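Local structure of low temperature requirement C protein (Listeria monocytogenes, 1Y9I) at the interface of chains A and B and the interface of chains A and C. The protein probably acts as a phosphatidylglycerophosphatase, a lipid phosphatase that would remove the terminal phosphate of phosphatidylglycerophosphate, and assembles as a tetramer of helical subunits. Coordinates in Å, arbitrary orientation; residue numbers count along the deposited sequence, not the author numbering. Chains: chain A/B/C, low temperature requirement C protein.

Contact 1: the interface of chains A and B. Residues chain A 118-119, 122-123; chain B 115, 119, 123.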
# COMPACT_ATOMS: atom_id res chain seq x y z
N GLY A 118 -2.48 12.57 -4.31
CA GLY A 118 -3.20 13.28 -3.28
C GLY A 118 -3.42 14.74 -3.63
O GLY A 118 -4.52 15.27 -3.49
N TYR A 119 -2.36 15.40 -4.10
CA TYR A 119 -2.41 16.81 -4.45
C TYR A 119 -3.45 17.13 -5.52
O TYR A 119 -4.24 18.06 -5.37
CB TYR A 119 -1.03 17.26 -4.93
CG TYR A 119 -0.98 18.68 -5.47
CD1 TYR A 119 -1.23 19.77 -4.64
CD2 TYR A 119 -0.69 18.93 -6.81
CE1 TYR A 119 -1.18 21.07 -5.12
CE2 TYR A 119 -0.63 20.23 -7.31
CZ TYR A 119 -0.88 21.29 -6.46
OH TYR A 119 -0.82 22.58 -6.94
N LYS A 122 -7.07 17.05 -4.41
CA LYS A 122 -7.53 18.20 -3.65
C LYS A 122 -7.81 19.41 -4.52
O LYS A 122 -8.82 20.09 -4.36
CB LYS A 122 -6.50 18.59 -2.58
CG LYS A 122 -6.65 17.87 -1.26
CD LYS A 122 -8.02 18.12 -0.65
CE LYS A 122 -8.16 17.43 0.70
NZ LYS A 122 -9.54 17.57 1.26
N VAL A 123 -6.90 19.68 -5.46
CA VAL A 123 -7.02 20.82 -6.36
C VAL A 123 -8.07 20.63 -7.45
O VAL A 123 -8.70 21.59 -7.88
CB VAL A 123 -5.65 21.11 -7.02
CG1 VAL A 123 -5.79 22.23 -8.04
CG2 VAL A 123 -4.64 21.47 -5.95
N THR B 115 -5.17 11.65 0.40
CA THR B 115 -5.29 12.96 -0.23
C THR B 115 -4.56 14.08 0.50
O THR B 115 -3.75 14.80 -0.10
CB THR B 115 -6.77 13.36 -0.37
OG1 THR B 115 -7.43 12.43 -1.23
CG2 THR B 115 -6.90 14.75 -0.96
N TYR B 119 -1.41 16.34 -0.78
CA TYR B 119 -1.65 17.77 -0.90
C TYR B 119 -0.68 18.60 -0.05
O TYR B 119 -0.04 19.52 -0.54
CB TYR B 119 -3.09 18.10 -0.51
CG TYR B 119 -3.41 19.57 -0.58
CD1 TYR B 119 -3.45 20.23 -1.81
CD2 TYR B 119 -3.63 20.31 0.57
CE1 TYR B 119 -3.71 21.59 -1.89
CE2 TYR B 119 -3.89 21.68 0.51
CZ TYR B 119 -3.92 22.31 -0.73
OH TYR B 119 -4.17 23.66 -0.80
N VAL B 123 2.24 21.32 -1.35
CA VAL B 123 2.14 22.73 -0.99
C VAL B 123 3.21 23.15 0.01
O VAL B 123 3.72 24.27 -0.05
CB VAL B 123 0.74 23.04 -0.41
CG1 VAL B 123 0.63 24.52 -0.07
CG2 VAL B 123 -0.33 22.64 -1.41
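Helix 114-123 of chain A packs against helix 114-123 of chain B, with A:Tyr119 and B:Tyr119 meeting about a two-fold axis. The backbones come close because A:Gly118 has no side chain, which allows its CA to lie 3.7 Å from CA of B:Thr115.

Beyond this point the tyrosines fan out together. In both, CG stands anti to the backbone N (chi1 174° in A:Tyr119 and 179° in B:Tyr119), which sends the rings the same way along the interface. Their planes are nearly parallel, about 12° apart, but the rings are displaced past one another and are not stacked face on face. Contact is made by their CD1 sides, CD1 of A:Tyr119 lying 3.6 Å from CD1 of B:Tyr119.

The ring of B:Tyr119 also meets two aliphatic groups. The start of the A:Lys122 chain comes in beside its CD1 edge, displaced to one side of the ring plane, with CB of A:Lys122 3.5 Å from CD1 of B:Tyr119. On the opposite side, CG2 of B:Val123, from the same chain as the ring, lies over the rim of the face. That methyl is also near the neighbouring tyrosine, at 4.1 Å from CE1 of A:Tyr119. By symmetry A:Tyr119 is held in the same manner, with CG2 of A:Val123 nearby.

Lysine suits a helix border because its methylenes can pack as a hydrophobic strip while the ammonium group is carried away from the rings. Bent at chi2, the A:Lys122 chain passes across B:Thr115 at about a right angle, and CE of A:Lys122 is tightly packed at 3.4 Å from the threonine methyl CG2. The branched B:Thr115 offers that methyl as a compact apolar surface.

The patch is thus a close helix-helix seam that helps join two subunits of the tetramer.

Contact 2: the interface of chains A and C. Residues chain A 13, 17, 66, 70, 74; chain C 79-81, 84.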
# COMPACT_ATOMS: atom_id res chain seq x y z
N LYS A 13 -12.28 -2.35 -23.57
CA LYS A 13 -13.40 -1.92 -22.74
C LYS A 13 -13.01 -0.81 -21.78
O LYS A 13 -13.79 0.11 -21.54
CB LYS A 13 -13.97 -3.11 -21.96
CG LYS A 13 -15.10 -2.76 -21.02
CD LYS A 13 -16.31 -2.20 -21.76
CE LYS A 13 -17.43 -1.84 -20.79
NZ LYS A 13 -18.63 -1.30 -21.48
N TRP A 17 -14.90 2.75 -22.04
CA TRP A 17 -15.74 3.09 -20.90
C TRP A 17 -15.34 4.45 -20.33
O TRP A 17 -16.20 5.23 -19.94
CB TRP A 17 -15.68 2.02 -19.81
CG TRP A 17 -17.00 1.80 -19.13
CD1 TRP A 17 -18.16 2.50 -19.36
CD2 TRP A 17 -17.32 0.82 -18.14
NE1 TRP A 17 -19.17 2.01 -18.57
CE2 TRP A 17 -18.68 0.98 -17.81
CE3 TRP A 17 -16.58 -0.18 -17.49
CZ2 TRP A 17 -19.33 0.17 -16.86
CZ3 TRP A 17 -17.22 -0.98 -16.55
CH2 TRP A 17 -18.58 -0.80 -16.24
N LEU A 66 -12.10 -0.73 -14.89
CA LEU A 66 -13.36 -1.45 -15.05
C LEU A 66 -14.10 -1.64 -13.74
O LEU A 66 -15.31 -1.41 -13.66
CB LEU A 66 -13.13 -2.82 -15.70
CG LEU A 66 -13.26 -2.87 -17.22
CD1 LEU A 66 -12.29 -1.90 -17.84
CD2 LEU A 66 -12.99 -4.29 -17.73
N GLN A 70 -17.58 0.44 -12.97
CA GLN A 70 -18.71 -0.48 -12.81
C GLN A 70 -19.51 -0.13 -11.56
O GLN A 70 -20.74 -0.13 -11.59
CB GLN A 70 -18.21 -1.92 -12.70
CG GLN A 70 -19.31 -2.95 -12.46
CD GLN A 70 -20.32 -3.01 -13.59
OE1 GLN A 70 -21.22 -2.17 -13.70
NE2 GLN A 70 -20.18 -4.01 -14.45
N MSE A 74 -23.39 1.34 -11.31
CA MSE A 74 -24.40 0.61 -10.54
C MSE A 74 -25.04 1.55 -9.52
O MSE A 74 -26.24 1.46 -9.24
CB MSE A 74 -23.77 -0.60 -9.85
CG MSE A 74 -23.38 -1.71 -10.80
SE MSE A 74 -24.93 -2.35 -11.78
CE MSE A 74 -24.24 -4.07 -12.36
N GLU C 79 -24.56 -10.07 -13.49
CA GLU C 79 -25.04 -8.73 -13.82
C GLU C 79 -23.96 -7.71 -14.15
O GLU C 79 -24.26 -6.54 -14.38
CB GLU C 79 -25.89 -8.19 -12.67
CG GLU C 79 -27.03 -9.11 -12.27
CD GLU C 79 -27.83 -8.55 -11.12
OE1 GLU C 79 -27.22 -8.28 -10.05
OE2 GLU C 79 -29.05 -8.39 -11.27
N LEU C 80 -22.70 -8.15 -14.18
CA LEU C 80 -21.60 -7.23 -14.48
C LEU C 80 -21.32 -7.16 -15.97
O LEU C 80 -21.61 -8.10 -16.71
CB LEU C 80 -20.33 -7.68 -13.75
CG LEU C 80 -20.40 -7.75 -12.23
CD1 LEU C 80 -19.07 -8.24 -11.69
CD2 LEU C 80 -20.74 -6.39 -11.65
N VAL C 81 -20.77 -6.04 -16.41
CA VAL C 81 -20.44 -5.85 -17.81
C VAL C 81 -19.23 -6.71 -18.18
O VAL C 81 -18.39 -7.00 -17.34
CB VAL C 81 -20.08 -4.37 -18.11
CG1 VAL C 81 -21.18 -3.47 -17.57
CG2 VAL C 81 -18.73 -4.02 -17.48
N LEU C 84 -15.38 -7.79 -17.36
CA LEU C 84 -15.29 -7.83 -15.90
C LEU C 84 -16.11 -8.99 -15.34
O LEU C 84 -15.69 -9.67 -14.39
CB LEU C 84 -15.78 -6.51 -15.30
CG LEU C 84 -15.72 -6.38 -13.78
CD1 LEU C 84 -14.28 -6.48 -13.30
CD2 LEU C 84 -16.33 -5.05 -13.36
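A:Trp17 on helix 9-20 and A:Gln70 on helix 59-76 receive C:Val81, from the loop that leads into helix 84-90 of chain C; this is a helix-to-loop contact between two subunits of the PgpA family.

The apolar packing centres on the valine, whose branched side chain presents two methyls, to indole and amide. Its CG2 meets the CZ3-CH2 edge of the indole from off the plane, 3.4 Å from CH2 of A:Trp17 and on the same side as CE of A:Lys13. Tryptophan serves well here, taking the lysine methylene over its face and offering its edge to the valine methyl. The methylenes of A:Gln70 support two leucines: CB lies 3.7 Å from CD2 of C:Leu84, and CG 3.8 Å from CD2 of C:Leu80. With CG of A:Gln70 anti to the backbone N (chi1 177°), the chain runs alongside both leucine methyls, and a bend at chi2 turns the amide toward C:Val81. Farther along, the methyl CE of the selenomethionine A:Met74 abuts the carbonyl O of C:Glu79 at 3.2 Å, a non-bonded contact.

The polar contact is made by the A:Gln70 amide, whose CD lies at the indole edge, in its plane. Glutamine joins apolar methylenes to an amide able to meet a backbone N-H. As modelled, NE2 is 2.9 Å from the backbone N of C:Val81, which pairs two donors. The valine N-H points almost straight at this atom, so the amide is probably turned over in reality, with its oxygen accepting the bond.

Contact 1 and contact 2 lie about 29 Å apart, measured between the centres of their C-alpha atoms, and share no residue or helix. In chain A, helix 114-123 faces chain B, while helices 9-20 and 59-76 face chain C, so one subunit uses separate surfaces for its two neighbours. Contact 1 pairs a helix with its own copy, whereas contact 2 sets helices against a loop and the start of a helix. Since each interface is two-fold symmetric, repeating both kinds can join four copies into the deposited tetramer.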